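Local coordinates for ditrans,polycis-undecaprenyl-diphosphate synthase ((2E,6E)-farnesyl-diphosphate specific) (PDB 6ACS) that condenses isopentenyl diphosphate units in cis, probably eight of them onto farnesyl diphosphate, to make undecaprenyl diphosphate, precursor of the lipid carrier for bacterial cell-wall polysaccharides, at the interface of chains A and B. Residues are numbered along the deposited sequence; one frame, centred on the assembly and turned at random. Chains: chain A/B, Ditrans,polycis-undecaprenyl-diphosphate synthase ((2E,6E)-farnesyl-diphosphate specific).

Contact 1: the interface of chains A and B. Residues chain A 148, 151-152, 154-155; chain B 151, 154, 161-162.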
# COMPACT_ATOMS: atom_id res chain seq x y z
N LYS A 148 17.87 3.84 1.33
CA LYS A 148 19.21 3.81 1.90
C LYS A 148 20.23 3.31 0.89
O LYS A 148 21.31 3.89 0.73
CB LYS A 148 19.22 2.95 3.17
CG LYS A 148 20.61 2.78 3.77
CD LYS A 148 20.61 1.83 4.97
CE LYS A 148 20.66 0.37 4.49
NZ LYS A 148 21.15 -0.59 5.54
N ALA A 151 20.91 5.93 -1.69
CA ALA A 151 21.76 6.99 -1.18
C ALA A 151 23.20 6.52 -1.01
O ALA A 151 24.13 7.31 -1.22
CB ALA A 151 21.23 7.52 0.15
N GLN A 152 23.40 5.26 -0.62
CA GLN A 152 24.76 4.73 -0.53
C GLN A 152 25.45 4.74 -1.90
O GLN A 152 26.63 5.09 -2.01
CB GLN A 152 24.74 3.32 0.05
CG GLN A 152 24.37 3.31 1.55
CD GLN A 152 24.10 1.91 2.10
OE1 GLN A 152 23.61 1.04 1.38
NE2 GLN A 152 24.40 1.70 3.38
N VAL A 154 24.71 6.88 -4.29
CA VAL A 154 25.02 8.30 -4.52
C VAL A 154 26.32 8.69 -3.82
O VAL A 154 27.14 9.43 -4.37
CB VAL A 154 23.85 9.18 -4.05
CG1 VAL A 154 24.26 10.65 -4.01
CG2 VAL A 154 22.65 9.01 -4.99
N SER A 155 26.51 8.20 -2.59
CA SER A 155 27.72 8.53 -1.84
C SER A 155 28.97 8.02 -2.53
O SER A 155 30.04 8.66 -2.47
CB SER A 155 27.62 7.95 -0.43
OG SER A 155 28.61 8.47 0.42
N ALA B 151 18.56 11.52 -0.81
CA ALA B 151 19.85 11.33 -1.47
C ALA B 151 20.51 12.66 -1.82
O ALA B 151 21.74 12.77 -1.78
CB ALA B 151 19.67 10.50 -2.73
N VAL B 154 22.19 13.63 1.24
CA VAL B 154 23.41 12.84 1.39
C VAL B 154 24.52 13.38 0.48
O VAL B 154 25.69 13.49 0.89
CB VAL B 154 23.12 11.36 1.10
CG1 VAL B 154 24.42 10.52 0.98
CG2 VAL B 154 22.16 10.77 2.18
N ALA B 161 24.26 8.24 4.70
CA ALA B 161 23.29 7.30 4.14
C ALA B 161 22.96 6.18 5.12
O ALA B 161 21.86 5.62 5.09
CB ALA B 161 23.82 6.73 2.83
N ASP B 162 23.89 5.86 6.03
CA ASP B 162 23.64 4.81 7.01
C ASP B 162 22.53 5.17 7.99
O ASP B 162 21.98 4.28 8.64
CB ASP B 162 24.92 4.51 7.78
CG ASP B 162 26.02 3.99 6.88
OD1 ASP B 162 25.71 3.57 5.74
OD2 ASP B 162 27.20 4.00 7.31
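At the C-terminal end of helix 139-155 the two subunits of the homodimer meet through alanines and valines, flanked by the long chains of A:Lys148 and A:Gln152, with a side-chain hydrogen bond beside them. The apolar part comes first. The methyl CB of A:Ala151 touches two groups of chain B that lie on the same side of it, 3.8 Å from CB of B:Ala161 and 3.9 Å from CG2 of B:Val154. The two helices of the same range come close here: A:Val154 turns its CG2, the branch anti to its own carbonyl carbon, toward the methyl of B:Ala151 at 4.0 Å, while its CG1 lies near that residue's carbonyl oxygen. B:Val154 has the same rotamer and uses its two branches in the same way on A:Ala151.

B:Ala161, which opens the 3-10 helix 161-163, is gripped from two directions. Its CB touches CG of A:Gln152 at 3.7 Å, and its carbonyl O lies 3.4 Å from CG of A:Lys148, whose chain runs past before bending at chi3 (82°).

The amide NE2 of A:Gln152, on a chain extended beyond CG, donates to the carboxylate OD1 of B:Asp162 across 3.3 Å. The N-H points in the amide plane and meets OD1 nearly along its C-O axis (160° at H), the two planes being almost perpendicular (87°). Its length and the poor order of B:Asp162 suggest a modest bond. The amine NZ of A:Lys148 lies 6.2 Å from OD1 of B:Asp162, too far for contact.

Contact 2: the interface of chains A and B. Residues chain A 165-166, 199, 202-203; chain B 140-141, 143-144, 198.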
# COMPACT_ATOMS: atom_id res chain seq x y z
N ASN A 165 14.52 8.53 -9.96
CA ASN A 165 13.13 8.53 -10.38
C ASN A 165 12.55 7.16 -10.08
O ASN A 165 13.22 6.29 -9.51
CB ASN A 165 13.01 8.90 -11.87
CG ASN A 165 13.78 7.95 -12.79
OD1 ASN A 165 14.18 6.84 -12.42
ND2 ASN A 165 13.99 8.40 -14.03
N VAL A 166 11.29 6.94 -10.49
CA VAL A 166 10.62 5.69 -10.16
C VAL A 166 11.38 4.50 -10.72
O VAL A 166 11.60 3.50 -10.03
CB VAL A 166 9.16 5.71 -10.65
CG1 VAL A 166 8.57 4.31 -10.62
CG2 VAL A 166 8.31 6.64 -9.76
N TRP A 199 5.00 -1.16 -2.38
CA TRP A 199 5.46 -0.84 -3.73
C TRP A 199 5.04 -1.91 -4.73
O TRP A 199 4.51 -1.62 -5.81
CB TRP A 199 6.99 -0.69 -3.72
CG TRP A 199 7.60 -0.29 -5.04
CD1 TRP A 199 7.91 -1.11 -6.08
CD2 TRP A 199 7.98 1.03 -5.43
NE1 TRP A 199 8.44 -0.38 -7.12
CE2 TRP A 199 8.51 0.94 -6.74
CE3 TRP A 199 7.94 2.29 -4.80
CZ2 TRP A 199 8.99 2.05 -7.43
CZ3 TRP A 199 8.42 3.39 -5.49
CH2 TRP A 199 8.92 3.27 -6.79
N ALA A 202 1.29 -2.16 -5.97
CA ALA A 202 0.66 -0.89 -6.30
C ALA A 202 -0.46 -1.05 -7.33
O ALA A 202 -1.40 -0.25 -7.34
CB ALA A 202 1.72 0.10 -6.81
N TYR A 203 -0.35 -2.04 -8.21
CA TYR A 203 -1.39 -2.31 -9.20
C TYR A 203 -2.00 -3.70 -9.06
O TYR A 203 -2.70 -4.15 -9.98
CB TYR A 203 -0.84 -2.15 -10.62
CG TYR A 203 -0.49 -0.71 -10.97
CD1 TYR A 203 -1.49 0.19 -11.31
CD2 TYR A 203 0.83 -0.26 -10.93
CE1 TYR A 203 -1.19 1.50 -11.62
CE2 TYR A 203 1.13 1.06 -11.24
CZ TYR A 203 0.11 1.92 -11.60
OH TYR A 203 0.38 3.24 -11.92
N MET B 140 4.15 5.76 -6.22
CA MET B 140 5.54 5.47 -6.52
C MET B 140 6.33 6.74 -6.76
O MET B 140 7.47 6.85 -6.29
CB MET B 140 5.64 4.55 -7.74
CG MET B 140 5.18 3.12 -7.42
SD MET B 140 5.37 2.01 -8.86
CE MET B 140 4.00 2.49 -9.89
N TRP B 141 5.76 7.69 -7.52
CA TRP B 141 6.43 8.97 -7.72
C TRP B 141 6.74 9.62 -6.38
O TRP B 141 7.84 10.13 -6.18
CB TRP B 141 5.57 9.91 -8.57
CG TRP B 141 6.10 11.33 -8.49
CD1 TRP B 141 7.08 11.88 -9.26
CD2 TRP B 141 5.73 12.33 -7.53
NE1 TRP B 141 7.34 13.17 -8.85
CE2 TRP B 141 6.52 13.47 -7.79
CE3 TRP B 141 4.80 12.37 -6.49
CZ2 TRP B 141 6.43 14.63 -7.03
CZ3 TRP B 141 4.71 13.54 -5.73
CH2 TRP B 141 5.51 14.65 -6.01
N ILE B 143 7.12 8.28 -3.37
CA ILE B 143 8.17 7.56 -2.68
C ILE B 143 9.54 7.84 -3.31
O ILE B 143 10.52 8.09 -2.60
CB ILE B 143 7.82 6.07 -2.66
CG1 ILE B 143 6.70 5.82 -1.63
CG2 ILE B 143 9.05 5.19 -2.39
CD1 ILE B 143 5.94 4.52 -1.85
N ALA B 144 9.62 7.79 -4.64
CA ALA B 144 10.92 8.03 -5.28
C ALA B 144 11.35 9.49 -5.13
O ALA B 144 12.54 9.78 -5.05
CB ALA B 144 10.89 7.60 -6.76
N LEU B 198 0.41 4.80 -1.45
CA LEU B 198 0.95 3.51 -1.02
C LEU B 198 1.56 3.58 0.39
O LEU B 198 1.24 2.76 1.26
CB LEU B 198 2.01 3.05 -2.02
CG LEU B 198 1.53 2.98 -3.46
CD1 LEU B 198 2.72 2.65 -4.38
CD2 LEU B 198 0.38 1.98 -3.65
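Near the start of helix 139-155, the dimer interface is a purely apolar lock: no nitrogen or oxygen of either subunit comes within bonding distance of the other here. Its key is B:Met140, which buries 83 Å² against chain A.

Most of the aromatic contacts run along that side chain. B:Met140 crosses the indole of A:Trp199 at about a right angle and lays its CG over one face of the six-membered ring, 3.7 Å from the centroid, as a CH-pi contact displaced toward the rim. CB of the methionine lies 3.6 Å from CH2 of the indole, and SD covers the stretch near CE2 and CZ2. A chain extended through chi2 (-177°) and then bent at chi3 (-76°) delivers the terminal methyl CE to the phenol ring of A:Tyr203, 3.5 Å from its CE2. With CG anti to the backbone N (chi1 -177°), the A:Trp199 ring is sent out to where it takes B:Met140 on a face. B:Ile143 meets it differently, at the edge: CB lies in the ring plane and CG2 approaches CZ3 of A:Trp199 at 3.6 Å, so face and rim are both packed by neighbouring turns of one helix.

Aliphatic contacts flank this centre. A:Val166, first residue of helix 166-170, presses CG2, the branch anti to its carbonyl carbon, onto the backbone between B:Met140 and B:Trp141, 3.6 Å from CA of the latter. One turn along, the methyl of B:Ala144 rests on the main chain joining A:Asn165 to A:Val166. At the opposite end, B:Leu198 straddles A:Ala202 with its two branches, CD1 reaching CB of A:Ala202 at 3.7 Å.

Contact 1 and contact 2 lie about 19 Å apart, centre to centre of their C-alpha atoms, and both draw on helix 139-155: its first turns in contact 2, its last in contact 1. Chain B supplies that helix to each, and chain A adds its own copy in contact 1. The helix thus works as a spine of the homodimer, with bulky aromatic packing at one end and aliphatic packing plus an amide-carboxylate bond at the other. Two-fold symmetry repeats each contact with the chains exchanged. The predicted active-site A:Asp18 is about 36 Å and 25 Å from the respective centres, so neither contact forms part of that site.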